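Local coordinates for protein 2-dehydropantoate 2-reductase (Porphyromonas gingivalis, PDB 2QYT) that probably catalyses the NADPH-dependent reduction of ketopantoate to pantoate, a step on the route to pantothenate, at residues V291-A294 with E295-V299; L301-Y304 with K305-R309. All coordinates share one frame; numbering follows the deposited sequence.

Contact 1. Residues V291-A294 with E295-V299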
# COMPACT_ATOMS: atom_id res chain seq x y z
N VAL A 291 8.21 -0.29 -18.66
CA VAL A 291 9.13 -0.11 -19.79
C VAL A 291 10.56 -0.62 -19.48
O VAL A 291 11.19 -1.34 -20.28
CB VAL A 291 9.18 1.39 -20.23
CG1 VAL A 291 10.32 1.66 -21.22
CG2 VAL A 291 7.82 1.82 -20.82
N ARG A 292 11.08 -0.24 -18.32
CA ARG A 292 12.44 -0.57 -18.00
C ARG A 292 12.66 -2.01 -17.59
O ARG A 292 13.68 -2.61 -17.95
CB ARG A 292 12.99 0.40 -16.97
CG ARG A 292 13.45 1.70 -17.62
CD ARG A 292 14.13 2.61 -16.61
NE ARG A 292 13.42 3.89 -16.55
CZ ARG A 292 12.35 4.13 -15.78
NH1 ARG A 292 11.86 3.20 -14.95
NH2 ARG A 292 11.79 5.32 -15.83
N GLU A 293 11.70 -2.58 -16.87
CA GLU A 293 11.77 -3.99 -16.52
C GLU A 293 11.80 -4.92 -17.75
O GLU A 293 12.64 -5.84 -17.82
CB GLU A 293 10.65 -4.35 -15.54
CG GLU A 293 10.96 -5.48 -14.58
CD GLU A 293 12.27 -5.27 -13.88
OE1 GLU A 293 12.56 -4.12 -13.46
OE2 GLU A 293 13.05 -6.25 -13.79
N ALA A 294 10.92 -4.64 -18.74
CA ALA A 294 10.97 -5.33 -20.05
C ALA A 294 12.28 -5.15 -20.86
O ALA A 294 12.75 -6.10 -21.50
CB ALA A 294 9.76 -4.96 -20.91
N GLU A 295 12.85 -3.94 -20.85
CA GLU A 295 14.24 -3.75 -21.32
C GLU A 295 15.16 -4.86 -20.83
O GLU A 295 16.00 -5.39 -21.62
CB GLU A 295 14.83 -2.43 -20.80
CG GLU A 295 15.30 -1.40 -21.87
CD GLU A 295 14.80 -0.01 -21.47
OE1 GLU A 295 15.41 0.54 -20.44
OE2 GLU A 295 13.77 0.52 -22.14
N ALA A 296 15.00 -5.19 -19.52
CA ALA A 296 15.95 -6.05 -18.81
C ALA A 296 15.66 -7.53 -19.01
O ALA A 296 16.59 -8.35 -19.05
CB ALA A 296 15.95 -5.71 -17.32
N LEU A 297 14.37 -7.87 -19.12
CA LEU A 297 13.92 -9.24 -19.37
C LEU A 297 13.80 -9.51 -20.87
O LEU A 297 13.19 -10.49 -21.29
CB LEU A 297 12.57 -9.49 -18.70
CG LEU A 297 12.37 -9.88 -17.23
CD1 LEU A 297 13.38 -9.27 -16.26
CD2 LEU A 297 10.98 -9.44 -16.89
N ARG A 298 14.41 -8.62 -21.67
CA ARG A 298 14.33 -8.58 -23.14
C ARG A 298 12.96 -8.86 -23.77
O ARG A 298 12.83 -9.71 -24.66
CB ARG A 298 15.52 -9.30 -23.86
CG ARG A 298 16.32 -10.31 -23.05
CD ARG A 298 17.13 -9.65 -21.94
NE ARG A 298 18.48 -9.25 -22.32
CZ ARG A 298 19.40 -8.79 -21.46
NH1 ARG A 298 19.11 -8.68 -20.16
NH2 ARG A 298 20.61 -8.45 -21.89
N VAL A 299 11.95 -8.13 -23.30
CA VAL A 299 10.56 -8.24 -23.77
C VAL A 299 10.09 -6.95 -24.47
O VAL A 299 10.12 -5.85 -23.89
CB VAL A 299 9.57 -8.57 -22.61
CG1 VAL A 299 8.21 -8.94 -23.17
CG2 VAL A 299 10.08 -9.72 -21.75
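E295 lies over the turn before it and touches both V291 and R292 with its carboxylate. Its OE2 sits 3.7 Å from V291 CG1, and the two side chains are angled across one another. OE1 lies 3.6 Å from R292 CG, on the aliphatic part of the arginine. R292 and E295 run side by side in the same direction, but their charged ends do not pair: R292 NE stays 5.5 Å from E295 OE1. The arginine chain bends at chi3, and the guanidinium plane stands almost perpendicular to the carboxylate. Its NH2 runs too close to a sulfate, probably from the crystallisation liquor, so that pairing is doubtful.

On another side of the helix, E293 and L297 make a mixed polar and apolar contact. E293 CG is anti to the backbone N (chi1 -150°), and a bend at chi2 carries OE2 to within 3.9 Å of L297 CD1. The same OE2 has a weak, long ion pair with K244 of helix 227-244.

The backbone bonds change in character toward the end of the helix. E295 N bonds to V291 O in the usual helical way. E293 O is gripped twice: by L297 N in its carbonyl plane, and by A296 N from well above that plane. V299 N then reaches back five residues to A294 O, 2.8 Å away and nearly straight at 169°.

Beside this bond the apolar side chains meet, with A294 CB 4.0 Å from V299 CB. R298 takes a left-handed backbone conformation, and its NH1 bonds to A296 O at 2.8 Å. The six-to-one bond, the left-handed residue and the apolar A294-V299 pair mark a Schellman-type ending of helix 288-296.

Contact 2. Residues L301-Y304 with K305-R309. With SO4 (sulfate ion), chain D.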
# COMPACT_ATOMS: atom_id res chain seq x y z
N LEU A 301 7.49 -4.36 -25.52
CA LEU A 301 6.17 -3.88 -25.10
C LEU A 301 5.89 -2.58 -25.81
O LEU A 301 6.09 -1.51 -25.23
CB LEU A 301 6.09 -3.66 -23.58
CG LEU A 301 6.62 -4.67 -22.56
CD1 LEU A 301 6.40 -4.11 -21.17
CD2 LEU A 301 5.97 -6.03 -22.69
N PRO A 302 5.44 -2.67 -27.08
CA PRO A 302 5.21 -1.48 -27.91
C PRO A 302 4.16 -0.49 -27.38
O PRO A 302 4.41 0.71 -27.42
CB PRO A 302 4.80 -2.06 -29.27
CG PRO A 302 4.35 -3.44 -28.99
CD PRO A 302 5.15 -3.91 -27.82
N MSE A 303 3.03 -0.98 -26.89
CA MSE A 303 1.95 -0.12 -26.39
C MSE A 303 2.36 0.71 -25.16
O MSE A 303 2.10 1.92 -25.11
CB MSE A 303 0.70 -0.94 -26.05
CG MSE A 303 -0.60 -0.12 -25.92
SE MSE A 303 -1.18 0.83 -27.56
CE MSE A 303 -1.18 -0.64 -28.86
N TYR A 304 2.97 0.05 -24.17
CA TYR A 304 3.53 0.75 -23.02
C TYR A 304 4.58 1.78 -23.44
O TYR A 304 4.58 2.89 -22.92
CB TYR A 304 4.13 -0.24 -22.03
CG TYR A 304 3.22 -0.58 -20.89
CD1 TYR A 304 2.39 -1.70 -20.94
CD2 TYR A 304 3.19 0.22 -19.74
CE1 TYR A 304 1.54 -2.01 -19.88
CE2 TYR A 304 2.34 -0.09 -18.66
CZ TYR A 304 1.53 -1.21 -18.74
OH TYR A 304 0.71 -1.52 -17.69
N LYS A 305 5.45 1.41 -24.38
CA LYS A 305 6.52 2.30 -24.84
C LYS A 305 5.99 3.52 -25.60
O LYS A 305 6.47 4.63 -25.40
CB LYS A 305 7.55 1.55 -25.68
CG LYS A 305 8.35 0.51 -24.90
CD LYS A 305 9.67 0.19 -25.57
CE LYS A 305 9.56 -0.89 -26.64
NZ LYS A 305 8.97 -0.42 -27.92
N ARG A 306 5.00 3.31 -26.46
CA ARG A 306 4.30 4.40 -27.15
C ARG A 306 3.66 5.32 -26.10
O ARG A 306 3.79 6.54 -26.19
CB ARG A 306 3.22 3.85 -28.10
CG ARG A 306 2.72 4.84 -29.16
CD ARG A 306 1.17 4.94 -29.22
NE ARG A 306 0.52 3.87 -30.00
CZ ARG A 306 -0.79 3.83 -30.28
NH1 ARG A 306 -1.62 4.78 -29.87
NH2 ARG A 306 -1.29 2.81 -30.99
N MSE A 307 3.01 4.72 -25.11
CA MSE A 307 2.27 5.45 -24.06
C MSE A 307 3.19 6.25 -23.11
O MSE A 307 2.92 7.43 -22.83
CB MSE A 307 1.40 4.45 -23.27
CG MSE A 307 -0.07 4.86 -23.07
SE MSE A 307 -1.37 3.52 -23.70
CE MSE A 307 -3.05 4.39 -23.34
N TYR A 308 4.26 5.62 -22.63
CA TYR A 308 5.22 6.25 -21.72
C TYR A 308 5.91 7.43 -22.38
O TYR A 308 5.77 8.57 -21.94
CB TYR A 308 6.26 5.22 -21.22
CG TYR A 308 7.38 5.83 -20.40
CD1 TYR A 308 7.21 6.10 -19.05
CD2 TYR A 308 8.61 6.14 -20.99
CE1 TYR A 308 8.22 6.67 -18.30
CE2 TYR A 308 9.64 6.71 -20.24
CZ TYR A 308 9.44 6.97 -18.89
OH TYR A 308 10.44 7.53 -18.13
N ARG A 309 6.65 7.12 -23.44
CA ARG A 309 7.46 8.07 -24.19
C ARG A 309 6.67 9.29 -24.67
O ARG A 309 7.12 10.43 -24.51
CB ARG A 309 8.13 7.35 -25.37
CG ARG A 309 9.05 8.20 -26.24
CD ARG A 309 9.96 7.32 -27.09
NE ARG A 309 10.97 8.09 -27.82
CZ ARG A 309 12.15 7.62 -28.22
NH1 ARG A 309 12.49 6.36 -27.96
NH2 ARG A 309 12.99 8.40 -28.88
S SO4 D . 10.11 7.43 -14.95
O1 SO4 D . 9.54 6.31 -15.69
O2 SO4 D . 9.47 8.69 -15.34
O3 SO4 D . 9.92 7.20 -13.51
O4 SO4 D . 11.53 7.50 -15.31
O HOH W 1 6.50 0.95 -29.18
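M303 lays its selenium over one face of the R306 guanidinium. This residue is selenomethionine, and its SE lies 4.0 Å from R306 NH2, offset toward the rim of the flat group. The two side chains run alongside each other in the same direction. M303 CG starts anti to the backbone N (chi1 -163°), then bends at chi2 and chi3 bring SE over the arginine. R306 NH1 has its own polar partner, the hydroxyl of Y214. A second selenomethionine, M307, packs more loosely here, with its SE 4.3 Å from M303 CG.

K305 folds back over the start of the helix. Its CG presses on the L301 carbonyl, 3.0 Å from L301 O, and bends at chi3 and chi4 turn the amine toward P302. A water links the two residues there. It donates to P302 O at 2.7 Å and accepts a weak bond from K305 NZ. The amine also has a weak, long ion pair with D300.

The backbone is regular. K305 N, R306 N, M307 N and Y308 N bond in turn to L301 O, P302 O, M303 O and Y304 O. L301 holds the N-cap position. The amides of M303 and Y304 in the first turn are taken by the carboxylate of E236, one oxygen each. At the other end, Y308 OH makes a weak bond of 2.9 Å to sulfate O1, which lies near the plane of the tyrosine ring.

Helix 302-309 packs against three other helices. M303 and Y304 meet L233 of helix 227-244. Y304 and M307 pack on T210 of helix 194-215, where Y304 OH bonds to S206. L301 and Y304 touch V290 of helix 288-296.

In the fold
Both contacts belong to the C-terminal part of the chain and follow each other in series, neither nested nor crossed. Contact 1 comes first: it closes the last turns of helix 288-296 and the start of the loop behind it. The chain then passes D300, and contact 2 closes the first turns of helix 302-309. The two helices touch again after the turn. A294 CB meets L301 CD1 at 3.5 Å, and V291 CG2 meets Y308 CB at 3.8 Å. R292 NH2 also packs on Y308 OH. Helix 227-244 touches both contacts. Together they place helices 288-296 and 302-309 against it, with helix 194-215 also packed on contact 2.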